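Local coordinates for phage-related protein (Bordetella bronchiseptica RB50, PDB 3BJQ) that probably serves as the major coat protein from which the capsid shell of a phage is built, at residues H20-R25 with G271-E276; A122-C127 with D239-D244; A135-D140 with G305-D310; E176-M181 with E218-V223. All blocks are in the same frame, centred on the assembly; numbering follows the deposited sequence.

Contact 1. Residues H20-R25 with G271-E276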
loop_
_atom_site.group_PDB
_atom_site.type_symbol
_atom_site.label_atom_id
_atom_site.label_comp_id
_atom_site.label_asym_id
_atom_site.label_seq_id
_atom_site.Cartn_x
_atom_site.Cartn_y
_atom_site.Cartn_z
ATOM N N HIS E 20 -10.118 16.749 -13.606
ATOM C CA HIS E 20 -10.405 16.546 -15.032
ATOM C C HIS E 20 -10.339 17.857 -15.848
ATOM O O HIS E 20 -9.727 17.874 -16.912
ATOM C CB HIS E 20 -11.749 15.857 -15.218
ATOM C CG HIS E 20 -12.188 15.781 -16.644
ATOM N ND1 HIS E 20 -11.834 14.739 -17.474
ATOM C CD2 HIS E 20 -12.928 16.632 -17.399
ATOM C CE1 HIS E 20 -12.353 14.944 -18.675
ATOM N NE2 HIS E 20 -13.019 16.086 -18.657
ATOM N N ALA E 21 -10.947 18.939 -15.349
ATOM C CA ALA E 21 -10.921 20.245 -16.021
ATOM C C ALA E 21 -9.501 20.767 -16.211
ATOM O O ALA E 21 -9.226 21.416 -17.218
ATOM C CB ALA E 21 -11.748 21.315 -15.257
ATOM N N ARG E 22 -8.623 20.524 -15.232
ATOM C CA ARG E 22 -7.224 20.982 -15.318
ATOM C C ARG E 22 -6.406 20.261 -16.372
ATOM O O ARG E 22 -5.413 20.788 -16.826
ATOM C CB ARG E 22 -6.501 20.824 -13.987
ATOM C CG ARG E 22 -7.055 21.666 -12.904
ATOM C CD ARG E 22 -6.165 21.604 -11.711
ATOM N NE ARG E 22 -6.686 22.445 -10.639
ATOM C CZ ARG E 22 -7.529 22.038 -9.699
ATOM N NH1 ARG E 22 -7.960 20.781 -9.681
ATOM N NH2 ARG E 22 -7.938 22.892 -8.762
ATOM N N GLY E 23 -6.827 19.061 -16.736
ATOM C CA GLY E 23 -6.191 18.291 -17.803
ATOM C C GLY E 23 -6.759 18.524 -19.191
ATOM O O GLY E 23 -6.270 17.924 -20.156
ATOM N N TYR E 24 -7.774 19.405 -19.302
ATOM C CA TYR E 24 -8.423 19.726 -20.580
ATOM C C TYR E 24 -7.450 20.426 -21.512
ATOM O O TYR E 24 -6.845 21.410 -21.122
ATOM C CB TYR E 24 -9.630 20.644 -20.349
ATOM C CG TYR E 24 -10.433 21.015 -21.594
ATOM C CD1 TYR E 24 -11.516 20.248 -21.990
ATOM C CD2 TYR E 24 -10.143 22.153 -22.335
ATOM C CE1 TYR E 24 -12.255 20.573 -23.118
ATOM C CE2 TYR E 24 -10.882 22.487 -23.479
ATOM C CZ TYR E 24 -11.927 21.676 -23.863
ATOM O OH TYR E 24 -12.684 21.975 -24.957
ATOM N N ARG E 25 -7.310 19.900 -22.727
ATOM C CA ARG E 25 -6.408 20.424 -23.742
ATOM C C ARG E 25 -7.145 20.661 -25.055
ATOM O O ARG E 25 -8.073 19.951 -25.398
ATOM C CB ARG E 25 -5.268 19.428 -24.014
ATOM C CG ARG E 25 -4.462 19.033 -22.784
ATOM C CD ARG E 25 -3.592 20.186 -22.314
ATOM N NE ARG E 25 -2.782 19.800 -21.157
ATOM C CZ ARG E 25 -3.063 20.071 -19.884
ATOM N NH1 ARG E 25 -4.145 20.766 -19.531
ATOM N NH2 ARG E 25 -2.233 19.645 -18.942
ATOM N N GLY E 271 -6.008 28.056 -8.727
ATOM C CA GLY E 271 -6.913 26.927 -8.551
ATOM C C GLY E 271 -7.870 26.708 -9.701
ATOM O O GLY E 271 -8.401 25.610 -9.853
ATOM N N HIS E 272 -8.083 27.724 -10.531
ATOM C CA HIS E 272 -8.977 27.583 -11.675
ATOM C C HIS E 272 -8.281 26.767 -12.772
ATOM O O HIS E 272 -7.081 26.868 -12.942
ATOM C CB HIS E 272 -9.433 28.949 -12.169
ATOM C CG HIS E 272 -10.360 29.641 -11.224
ATOM N ND1 HIS E 272 -11.332 30.523 -11.637
ATOM C CD2 HIS E 272 -10.509 29.523 -9.886
ATOM C CE1 HIS E 272 -12.001 30.963 -10.591
ATOM N NE2 HIS E 272 -11.523 30.369 -9.515
ATOM N N PRO E 273 -9.032 25.964 -13.535
ATOM C CA PRO E 273 -10.467 25.762 -13.491
ATOM C C PRO E 273 -10.967 24.938 -12.319
ATOM O O PRO E 273 -10.315 23.969 -11.944
ATOM C CB PRO E 273 -10.739 24.996 -14.790
ATOM C CG PRO E 273 -9.501 24.275 -15.040
ATOM C CD PRO E 273 -8.416 25.197 -14.626
ATOM N N LEU E 274 -12.125 25.339 -11.790
ATOM C CA LEU E 274 -12.815 24.632 -10.709
ATOM C C LEU E 274 -14.192 24.188 -11.193
ATOM O O LEU E 274 -14.828 24.907 -11.921
ATOM C CB LEU E 274 -13.052 25.551 -9.500
ATOM C CG LEU E 274 -11.911 26.226 -8.734
ATOM C CD1 LEU E 274 -12.484 27.363 -7.864
ATOM C CD2 LEU E 274 -11.085 25.227 -7.890
ATOM N N VAL E 275 -14.620 22.999 -10.785
ATOM C CA VAL E 275 -15.973 22.508 -11.032
ATOM C C VAL E 275 -16.618 22.299 -9.664
ATOM O O VAL E 275 -16.011 21.689 -8.768
ATOM C CB VAL E 275 -15.975 21.180 -11.773
ATOM C CG1 VAL E 275 -17.389 20.748 -12.052
ATOM C CG2 VAL E 275 -15.171 21.309 -13.087
ATOM N N GLU E 276 -17.834 22.819 -9.523
ATOM C CA GLU E 276 -18.622 22.709 -8.301
ATOM C C GLU E 276 -19.490 21.449 -8.277
ATOM O O GLU E 276 -19.865 20.899 -9.334
ATOM C CB GLU E 276 -19.546 23.922 -8.166
ATOM C CG GLU E 276 -18.803 25.250 -8.096
ATOM C CD GLU E 276 -19.722 26.477 -8.236
ATOM O OE1 GLU E 276 -20.880 26.429 -7.732
ATOM O OE2 GLU E 276 -19.271 27.481 -8.861
#
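A21 presents its methyl to the ring of P273, CB lying 3.7 Å from P273 CG, and V275 CG2 also reaches A21 CB, at 4.1 Å. The proline also abuts the end of the helix backbone, since P273 CG sits 3.6 Å from A21 O. A cis peptide bond precedes P273. R22, the last helical residue, sends its extended chain (chi2 -171°, chi3 179°) obliquely across P273. Its guanidinium has P273 O over one face, displaced toward the rim, and NH2 gives G271 O a weak hydrogen bond of 3.0 Å, bent to 130° at the hydrogen. L274 CD2 lies obliquely to the same group, 4.0 Å from R22 NH2. Further on, R25 folds back so that NH1 donates to R22 O at 3.0 Å and also to Y24 O, tying down the turn that leaves the helix. Helix 105-131 backs this part, with A21 touching L116 and Y24 touching N113 and R117. The whole joins the end of helix 15-22 to the start of strand 274-281, beside the long helix 105-131 and the sheet of strand 286-299, consistent with the HK97-type coat-protein fold.

Contact 2. Residues A122-C127 with D239-D244; sequences AHEHEC and DVWGPD
W241 and V240 come up against one side of helix 105-131 from a type I beta turn, D239 to G242; a long helix of this kind is consistent with the spine helix of an HK97-type coat protein. The indole meets the helix by its edge: NE1 donates to E124 OE2 at 3.0 Å with an angle of 153°. The oxygen lies close to the ring plane, whereas the donor stands above the carboxylate plane, and the two planes are 83° apart. At the far rim W241 CH2 approaches C127 CB to 4.1 Å. V240 CG1, anti to its backbone N (chi1 174°), rests on the helix backbone, 3.7 Å from E124 O and 3.9 Å from H125 CA, and over the rim of one face of the indole.

One shell out, E124 OE2 also accepts from I30 N, and OE1 from G31 N. Both carboxylate oxygens are therefore gripped at the start of helix 31-34, whose N-terminal end would probably stabilise the negative charge. L34 from that helix touches W241, and A227 of strand 221-230 touches E124 and V240. The turn is closed by G242 N donating to D239 O at 3.1 Å.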
loop_
_atom_site.group_PDB
_atom_site.type_symbol
_atom_site.label_atom_id
_atom_site.label_comp_id
_atom_site.label_asym_id
_atom_site.label_seq_id
_atom_site.Cartn_x
_atom_site.Cartn_y
_atom_site.Cartn_z
ATOM N N ALA E 122 -13.033 31.718 -26.299
ATOM C CA ALA E 122 -13.046 33.124 -25.877
ATOM C C ALA E 122 -11.623 33.574 -25.530
ATOM O O ALA E 122 -11.204 34.677 -25.877
ATOM C CB ALA E 122 -13.949 33.314 -24.691
ATOM N N HIS E 123 -10.879 32.705 -24.855
ATOM C CA HIS E 123 -9.464 32.984 -24.530
ATOM C C HIS E 123 -8.621 33.167 -25.793
ATOM O O HIS E 123 -7.799 34.063 -25.881
ATOM C CB HIS E 123 -8.906 31.856 -23.671
ATOM C CG HIS E 123 -7.471 32.015 -23.340
ATOM N ND1 HIS E 123 -6.474 31.370 -24.049
ATOM C CD2 HIS E 123 -6.847 32.771 -22.411
ATOM C CE1 HIS E 123 -5.300 31.704 -23.552
ATOM N NE2 HIS E 123 -5.493 32.549 -22.556
ATOM N N GLU E 124 -8.830 32.286 -26.762
ATOM C CA GLU E 124 -8.147 32.360 -28.032
ATOM C C GLU E 124 -8.359 33.726 -28.700
ATOM O O GLU E 124 -7.429 34.341 -29.223
ATOM C CB GLU E 124 -8.646 31.251 -28.977
ATOM C CG GLU E 124 -7.785 31.109 -30.264
ATOM C CD GLU E 124 -6.457 30.320 -30.029
ATOM O OE1 GLU E 124 -6.094 30.092 -28.858
ATOM O OE2 GLU E 124 -5.785 29.911 -31.019
ATOM N N HIS E 125 -9.597 34.186 -28.692
ATOM C CA HIS E 125 -9.921 35.464 -29.295
ATOM C C HIS E 125 -9.303 36.659 -28.529
ATOM O O HIS E 125 -8.795 37.611 -29.128
ATOM C CB HIS E 125 -11.439 35.614 -29.390
ATOM C CG HIS E 125 -11.853 36.842 -30.140
ATOM N ND1 HIS E 125 -11.871 38.096 -29.563
ATOM C CD2 HIS E 125 -12.197 37.020 -31.439
ATOM C CE1 HIS E 125 -12.241 38.988 -30.467
ATOM N NE2 HIS E 125 -12.438 38.362 -31.615
ATOM N N GLU E 126 -9.333 36.613 -27.201
ATOM C CA GLU E 126 -8.719 37.686 -26.407
ATOM C C GLU E 126 -7.200 37.752 -26.557
ATOM O O GLU E 126 -6.612 38.812 -26.488
ATOM C CB GLU E 126 -9.109 37.610 -24.935
ATOM C CG GLU E 126 -10.086 38.721 -24.567
ATOM C CD GLU E 126 -9.601 40.103 -25.095
ATOM O OE1 GLU E 126 -8.414 40.458 -24.869
ATOM O OE2 GLU E 126 -10.394 40.803 -25.771
ATOM N N CYS E 127 -6.574 36.607 -26.747
ATOM C CA CYS E 127 -5.151 36.564 -26.986
ATOM C C CYS E 127 -4.797 37.221 -28.330
ATOM O O CYS E 127 -3.874 38.040 -28.413
ATOM C CB CYS E 127 -4.671 35.123 -26.971
ATOM S SG CYS E 127 -4.635 34.390 -25.320
ATOM N N ASP E 239 -10.846 34.327 -39.561
ATOM C CA ASP E 239 -9.665 33.766 -38.896
ATOM C C ASP E 239 -9.340 34.578 -37.659
ATOM O O ASP E 239 -9.123 35.787 -37.760
ATOM C CB ASP E 239 -8.438 33.787 -39.813
ATOM C CG ASP E 239 -8.601 32.923 -41.062
ATOM O OD1 ASP E 239 -9.500 32.093 -41.102
ATOM O OD2 ASP E 239 -7.818 33.067 -42.015
ATOM N N VAL E 240 -9.245 33.908 -36.511
ATOM C CA VAL E 240 -8.969 34.576 -35.243
ATOM C C VAL E 240 -7.583 35.284 -35.308
ATOM O O VAL E 240 -7.398 36.366 -34.772
ATOM C CB VAL E 240 -9.057 33.558 -34.068
ATOM C CG1 VAL E 240 -8.634 34.187 -32.734
ATOM C CG2 VAL E 240 -10.463 32.948 -33.977
ATOM N N TRP E 241 -6.608 34.644 -35.959
ATOM C CA TRP E 241 -5.245 35.183 -36.018
ATOM C C TRP E 241 -4.986 35.975 -37.306
ATOM O O TRP E 241 -3.825 36.281 -37.651
ATOM C CB TRP E 241 -4.234 34.042 -35.825
ATOM C CG TRP E 241 -4.392 33.459 -34.500
ATOM C CD1 TRP E 241 -5.163 32.392 -34.178
ATOM C CD2 TRP E 241 -3.816 33.928 -33.273
ATOM N NE1 TRP E 241 -5.129 32.178 -32.831
ATOM C CE2 TRP E 241 -4.299 33.094 -32.245
ATOM C CE3 TRP E 241 -2.943 34.977 -32.941
ATOM C CZ2 TRP E 241 -3.913 33.242 -30.902
ATOM C CZ3 TRP E 241 -2.557 35.129 -31.608
ATOM C CH2 TRP E 241 -3.046 34.273 -30.604
ATOM N N GLY E 242 -6.075 36.317 -37.998
ATOM C CA GLY E 242 -6.050 37.177 -39.154
ATOM C C GLY E 242 -5.074 36.726 -40.211
ATOM O O GLY E 242 -4.818 35.522 -40.343
ATOM N N PRO E 243 -4.543 37.680 -40.994
ATOM C CA PRO E 243 -3.540 37.368 -42.004
ATOM C C PRO E 243 -2.116 37.630 -41.502
ATOM O O PRO E 243 -1.193 37.766 -42.297
ATOM C CB PRO E 243 -3.908 38.343 -43.122
ATOM C CG PRO E 243 -4.384 39.557 -42.391
ATOM C CD PRO E 243 -4.887 39.114 -41.032
ATOM N N ASP E 244 -1.934 37.630 -40.184
ATOM C CA ASP E 244 -0.703 38.123 -39.590
ATOM C C ASP E 244 0.349 37.078 -39.251
ATOM O O ASP E 244 0.113 35.877 -39.302
ATOM C CB ASP E 244 -1.034 38.911 -38.326
ATOM C CG ASP E 244 -1.936 40.101 -38.589
ATOM O OD1 ASP E 244 -2.041 40.574 -39.750
ATOM O OD2 ASP E 244 -2.517 40.594 -37.607
#

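Contact 3. Residues A135-D140 with G305-D310; sequences AKYNAD and GYLIED
G305 opens strand 305-309 close to the ring of Y137, approached obliquely: its carbonyl carbon is 3.9 Å from Y137 CE1, and the next amide, Y306 N, is 4.1 Å from the same atom. G305 O is bound in turn by H141 ND1, just after the loop 135-140. At Y306 the CA-CB bond leads away from that loop, but the ring swings back at its far end; CE2 meets D140 O at 3.3 Å, the oxygen lying near the ring plane, so an aromatic C-H edge faces a carbonyl. L307 makes the central contact. Its CB sits over one face of Y137, 4.2 Å from the ring centroid and 18° off the normal, which meets the geometry of a CH-pi interaction. L307 CD2 continues over the same side, 4.0 Å from Y137 CE2. Y137 reaches this place with CG beside its backbone N (chi1 -61°), and its hydroxyl, bonded to A131 O and weakly to W246 NE1, fixes the far end of the ring.

The strand itself lies inside a six-stranded mixed sheet, parallel to strand 142-144 and antiparallel to strand 245-248. Y306 packs on T164, A165, A168 and I169 of helix 158-173, whereas Y137 and L132 lie on the L307 side of the strand, while D140 of the same loop as Y137 reaches the Y306 edge.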
loop_
_atom_site.group_PDB
_atom_site.type_symbol
_atom_site.label_atom_id
_atom_site.label_comp_id
_atom_site.label_asym_id
_atom_site.label_seq_id
_atom_site.Cartn_x
_atom_site.Cartn_y
_atom_site.Cartn_z
ATOM N N ALA E 135 -1.214 48.886 -32.023
ATOM C CA ALA E 135 -1.122 49.981 -31.062
ATOM C C ALA E 135 -0.301 49.618 -29.812
ATOM O O ALA E 135 0.147 50.495 -29.091
ATOM C CB ALA E 135 -2.512 50.427 -30.648
ATOM N N LYS E 136 -0.087 48.334 -29.566
ATOM C CA LYS E 136 0.628 47.894 -28.368
ATOM C C LYS E 136 2.118 47.816 -28.613
ATOM O O LYS E 136 2.872 47.512 -27.703
ATOM C CB LYS E 136 0.150 46.509 -27.938
ATOM C CG LYS E 136 -1.372 46.343 -27.973
ATOM C CD LYS E 136 -2.032 46.838 -26.744
ATOM C CE LYS E 136 -2.305 45.724 -25.760
ATOM N NZ LYS E 136 -2.807 46.357 -24.500
ATOM N N TYR E 137 2.555 48.076 -29.839
ATOM C CA TYR E 137 3.963 47.947 -30.177
ATOM C C TYR E 137 4.546 49.286 -30.560
ATOM O O TYR E 137 3.839 50.131 -31.104
ATOM C CB TYR E 137 4.101 46.981 -31.345
ATOM C CG TYR E 137 3.592 45.602 -31.032
ATOM C CD1 TYR E 137 4.428 44.651 -30.444
ATOM C CD2 TYR E 137 2.271 45.255 -31.282
ATOM C CE1 TYR E 137 3.971 43.399 -30.135
ATOM C CE2 TYR E 137 1.799 43.990 -30.975
ATOM C CZ TYR E 137 2.660 43.066 -30.407
ATOM O OH TYR E 137 2.226 41.806 -30.100
ATOM N N ASN E 138 5.839 49.464 -30.297
ATOM C CA ASN E 138 6.555 50.634 -30.793
ATOM C C ASN E 138 6.951 50.351 -32.250
ATOM O O ASN E 138 6.899 49.210 -32.678
ATOM C CB ASN E 138 7.710 51.034 -29.848
ATOM C CG ASN E 138 8.933 50.165 -29.976
ATOM O OD1 ASN E 138 9.143 49.506 -30.987
ATOM N ND2 ASN E 138 9.781 50.189 -28.944
ATOM N N ALA E 139 7.310 51.392 -33.001
ATOM C CA ALA E 139 7.557 51.301 -34.441
ATOM C C ALA E 139 8.661 50.326 -34.811
ATOM O O ALA E 139 8.605 49.755 -35.897
ATOM C CB ALA E 139 7.863 52.709 -35.028
ATOM N N ASP E 140 9.653 50.130 -33.938
ATOM C CA ASP E 140 10.722 49.161 -34.201
ATOM C C ASP E 140 10.284 47.706 -33.976
ATOM O O ASP E 140 11.037 46.781 -34.293
ATOM C CB ASP E 140 11.949 49.447 -33.319
ATOM C CG ASP E 140 12.651 50.761 -33.670
ATOM O OD1 ASP E 140 12.120 51.572 -34.465
ATOM O OD2 ASP E 140 13.760 50.983 -33.132
ATOM N N GLY E 305 8.128 41.014 -28.103
ATOM C CA GLY E 305 7.213 40.701 -29.191
ATOM C C GLY E 305 7.444 41.544 -30.434
ATOM O O GLY E 305 8.057 42.625 -30.388
ATOM N N TYR E 306 6.955 41.038 -31.559
ATOM C CA TYR E 306 7.091 41.714 -32.837
ATOM C C TYR E 306 5.916 41.336 -33.747
ATOM O O TYR E 306 5.670 40.161 -33.967
ATOM C CB TYR E 306 8.418 41.314 -33.474
ATOM C CG TYR E 306 8.801 42.131 -34.699
ATOM C CD1 TYR E 306 8.262 41.836 -35.948
ATOM C CD2 TYR E 306 9.716 43.171 -34.607
ATOM C CE1 TYR E 306 8.602 42.564 -37.057
ATOM C CE2 TYR E 306 10.076 43.904 -35.714
ATOM C CZ TYR E 306 9.516 43.596 -36.944
ATOM O OH TYR E 306 9.850 44.305 -38.065
ATOM N N LEU E 307 5.214 42.330 -34.277
ATOM C CA LEU E 307 4.072 42.087 -35.140
ATOM C C LEU E 307 4.341 42.408 -36.623
ATOM O O LEU E 307 4.796 43.513 -36.963
ATOM C CB LEU E 307 2.907 42.923 -34.647
ATOM C CG LEU E 307 1.584 42.837 -35.410
ATOM C CD1 LEU E 307 0.977 41.417 -35.375
ATOM C CD2 LEU E 307 0.670 43.891 -34.835
ATOM N N ILE E 308 4.034 41.441 -37.490
ATOM C CA ILE E 308 4.125 41.604 -38.946
ATOM C C ILE E 308 2.696 41.527 -39.476
ATOM O O ILE E 308 2.188 40.444 -39.729
ATOM C CB ILE E 308 4.963 40.476 -39.596
ATOM C CG1 ILE E 308 6.390 40.474 -39.062
ATOM C CG2 ILE E 308 4.993 40.614 -41.129
ATOM C CD1 ILE E 308 7.206 39.273 -39.533
ATOM N N GLU E 309 2.054 42.681 -39.661
ATOM C CA GLU E 309 0.670 42.702 -40.123
ATOM C C GLU E 309 0.529 42.412 -41.622
ATOM O O GLU E 309 1.353 42.841 -42.429
ATOM C CB GLU E 309 0.027 44.067 -39.903
ATOM C CG GLU E 309 -0.076 44.584 -38.512
ATOM C CD GLU E 309 -0.882 45.884 -38.483
ATOM O OE1 GLU E 309 -2.133 45.796 -38.531
ATOM O OE2 GLU E 309 -0.263 46.977 -38.433
ATOM N N ASP E 310 -0.546 41.705 -41.967
ATOM C CA ASP E 310 -0.986 41.487 -43.352
ATOM C C ASP E 310 -0.117 40.608 -44.253
ATOM O O ASP E 310 -0.292 40.608 -45.476
ATOM C CB ASP E 310 -1.314 42.832 -44.002
ATOM C CG ASP E 310 -2.431 43.563 -43.260
ATOM O OD1 ASP E 310 -3.171 42.876 -42.519
ATOM O OD2 ASP E 310 -2.547 44.798 -43.411
#

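Contact 4. Residues E176-M181 with E218-V223; sequences EPNRLM and EVEEIV
R179 stands out for its NH1, which faces two acidic residues of the neighbouring segment and the backbone next to it. E220 OE2 approaches at the guanidinium edge, 3.5 Å from R179 NH1, as a weak hydrogen bond within a salt bridge. E221 OE1 instead lies over one face, 3.6 Å from R179 NH1, a long ion pair in which charge alone acts. R179 NH1 also donates to N178 O at 3.2 Å from above the carbonyl plane. The bend at chi2 (-75°) turns CD back, and the chain runs alongside both glutamates. Outside, D252 OD1 takes R179 NH2 and K33 NZ pairs with E221 OE2; E220 OE2 lies near D252 OD2, so the cation probably offsets like charges.

Beneath this network the strand segments 179-181 and 221-223 run parallel, their axes 4.7 Å apart at closest approach and 24° apart in direction. L180 bonds to the two residues flanking its partner I222: L180 N donates to E221 O at 2.9 Å, and V223 N to L180 O at 2.8 Å. A water joins P177 O to E220 N, and E221 N reaches N178 O only weakly. L180 CD1 slants to within 4.1 Å of V219 CG1, and M181 crosses V223 at about a right angle, CG toward CG2.

The pair forms the parallel core of a beta-alpha-beta unit that includes helix 210-217. L180 and I222 face that helix, selenomethionine M181 and V223 turn to I30 on the other face, and N178 and R179, both opposite G248, make a classic beta bulge against strand 245-248.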
loop_
_atom_site.group_PDB
_atom_site.type_symbol
_atom_site.label_atom_id
_atom_site.label_comp_id
_atom_site.label_asym_id
_atom_site.label_seq_id
_atom_site.Cartn_x
_atom_site.Cartn_y
_atom_site.Cartn_z
ATOM N N GLU E 176 16.967 35.306 -27.815
ATOM C CA GLU E 176 16.343 35.006 -29.106
ATOM C C GLU E 176 14.865 34.768 -28.871
ATOM O O GLU E 176 14.498 34.149 -27.860
ATOM C CB GLU E 176 16.948 33.732 -29.733
ATOM C CG GLU E 176 18.445 33.840 -30.100
ATOM C CD GLU E 176 18.743 34.813 -31.265
ATOM O OE1 GLU E 176 18.001 34.821 -32.280
ATOM O OE2 GLU E 176 19.735 35.567 -31.156
ATOM N N PRO E 177 14.008 35.263 -29.783
ATOM C CA PRO E 177 12.606 34.872 -29.677
ATOM C C PRO E 177 12.503 33.368 -29.897
ATOM O O PRO E 177 13.301 32.810 -30.645
ATOM C CB PRO E 177 11.930 35.652 -30.805
ATOM C CG PRO E 177 12.984 36.002 -31.740
ATOM C CD PRO E 177 14.243 36.151 -30.934
ATOM N N ASN E 178 11.562 32.718 -29.219
ATOM C CA ASN E 178 11.407 31.270 -29.313
ATOM C C ASN E 178 10.029 30.805 -29.774
ATOM O O ASN E 178 9.765 29.594 -29.819
ATOM C CB ASN E 178 11.767 30.617 -27.972
ATOM C CG ASN E 178 10.947 31.151 -26.834
ATOM O OD1 ASN E 178 10.096 32.020 -27.024
ATOM N ND2 ASN E 178 11.188 30.632 -25.643
ATOM N N ARG E 179 9.166 31.756 -30.117
ATOM C CA ARG E 179 7.839 31.455 -30.605
ATOM C C ARG E 179 7.584 32.220 -31.875
ATOM O O ARG E 179 7.711 33.433 -31.879
ATOM C CB ARG E 179 6.759 31.926 -29.646
ATOM C CG ARG E 179 6.704 31.242 -28.361
ATOM C CD ARG E 179 6.110 29.851 -28.441
ATOM N NE ARG E 179 6.110 29.339 -27.080
ATOM C CZ ARG E 179 7.179 28.830 -26.484
ATOM N NH1 ARG E 179 8.317 28.701 -27.144
ATOM N NH2 ARG E 179 7.095 28.422 -25.232
ATOM N N LEU E 180 7.196 31.521 -32.934
ATOM C CA LEU E 180 6.753 32.195 -34.164
ATOM C C LEU E 180 5.332 31.731 -34.429
ATOM O O LEU E 180 5.094 30.536 -34.507
ATOM C CB LEU E 180 7.701 31.898 -35.342
ATOM C CG LEU E 180 7.584 32.779 -36.609
ATOM C CD1 LEU E 180 8.934 32.915 -37.297
ATOM C CD2 LEU E 180 6.585 32.202 -37.549
HETATM N N MSE E 181 4.394 32.685 -34.498
HETATM C CA MSE E 181 3.013 32.424 -34.836
HETATM C C MSE E 181 2.776 32.760 -36.318
HETATM O O MSE E 181 2.879 33.911 -36.720
HETATM C CB MSE E 181 2.084 33.303 -33.974
HETATM C CG MSE E 181 0.623 32.912 -33.962
HETATM SE SE MSE E 181 -0.415 33.222 -35.561
HETATM C CE MSE E 181 -0.195 35.108 -35.739
ATOM N N GLU E 218 15.442 29.256 -37.601
ATOM C CA GLU E 218 16.057 29.030 -36.297
ATOM C C GLU E 218 15.224 29.591 -35.157
ATOM O O GLU E 218 15.715 30.371 -34.338
ATOM C CB GLU E 218 17.482 29.593 -36.257
ATOM C CG GLU E 218 18.424 28.916 -37.246
ATOM C CD GLU E 218 19.820 29.530 -37.265
ATOM O OE1 GLU E 218 20.077 30.519 -36.523
ATOM O OE2 GLU E 218 20.670 29.016 -38.037
ATOM N N VAL E 219 13.951 29.200 -35.149
ATOM C CA VAL E 219 13.050 29.493 -34.063
ATOM C C VAL E 219 12.674 28.164 -33.424
ATOM O O VAL E 219 12.312 27.198 -34.120
ATOM C CB VAL E 219 11.763 30.232 -34.509
ATOM C CG1 VAL E 219 12.091 31.661 -34.996
ATOM C CG2 VAL E 219 11.024 29.437 -35.582
ATOM N N GLU E 220 12.722 28.144 -32.098
ATOM C CA GLU E 220 12.403 26.963 -31.313
ATOM C C GLU E 220 11.069 26.311 -31.668
ATOM O O GLU E 220 10.985 25.102 -31.829
ATOM C CB GLU E 220 12.376 27.340 -29.838
ATOM C CG GLU E 220 12.249 26.178 -28.884
ATOM C CD GLU E 220 12.372 26.634 -27.445
ATOM O OE1 GLU E 220 13.515 26.642 -26.932
ATOM O OE2 GLU E 220 11.342 27.029 -26.854
ATOM N N GLU E 221 10.022 27.109 -31.758
ATOM C CA GLU E 221 8.705 26.567 -31.974
ATOM C C GLU E 221 7.893 27.478 -32.878
ATOM O O GLU E 221 7.892 28.691 -32.700
ATOM C CB GLU E 221 8.019 26.404 -30.626
ATOM C CG GLU E 221 6.638 25.750 -30.701
ATOM C CD GLU E 221 6.146 25.263 -29.352
ATOM O OE1 GLU E 221 6.758 25.630 -28.322
ATOM O OE2 GLU E 221 5.137 24.520 -29.329
ATOM N N ILE E 222 7.225 26.875 -33.857
ATOM C CA ILE E 222 6.311 27.585 -34.744
ATOM C C ILE E 222 4.927 27.083 -34.406
ATOM O O ILE E 222 4.712 25.869 -34.369
ATOM C CB ILE E 222 6.625 27.305 -36.250
ATOM C CG1 ILE E 222 8.003 27.847 -36.610
ATOM C CG2 ILE E 222 5.511 27.915 -37.188
ATOM C CD1 ILE E 222 8.381 27.730 -38.107
ATOM N N VAL E 223 4.005 28.000 -34.123
ATOM C CA VAL E 223 2.612 27.654 -33.853
ATOM C C VAL E 223 1.753 28.276 -34.953
ATOM O O VAL E 223 2.066 29.357 -35.448
ATOM C CB VAL E 223 2.192 28.058 -32.415
ATOM C CG1 VAL E 223 3.084 27.342 -31.391
ATOM C CG2 VAL E 223 2.230 29.558 -32.205
HETATM O O HOH W 1 14.368 30.479 -30.720
#

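Overall arrangement
Contacts 2, 3 and 4 cluster around one six-stranded sheet, with neighbouring centres 16 to 18 Å apart. Contact 2 touches both others: D244 OD1 probably accepts a hydrogen bond from D310 N at 2.9 Å, and W241 CB packs 3.9 Å from the selenium SE of M181. Contacts 3 and 4 share the sheet without touching, their nearest atoms about 6 Å apart. Contact 1 lies apart, its centre 34 Å from contact 3 and 28 Å from contact 4, across the chain's centre; helix 105-131 bridges it to contact 2. A tetraethylene glycol, probably from crystallisation, lies about 4 Å from the P273 side chain in contact 1.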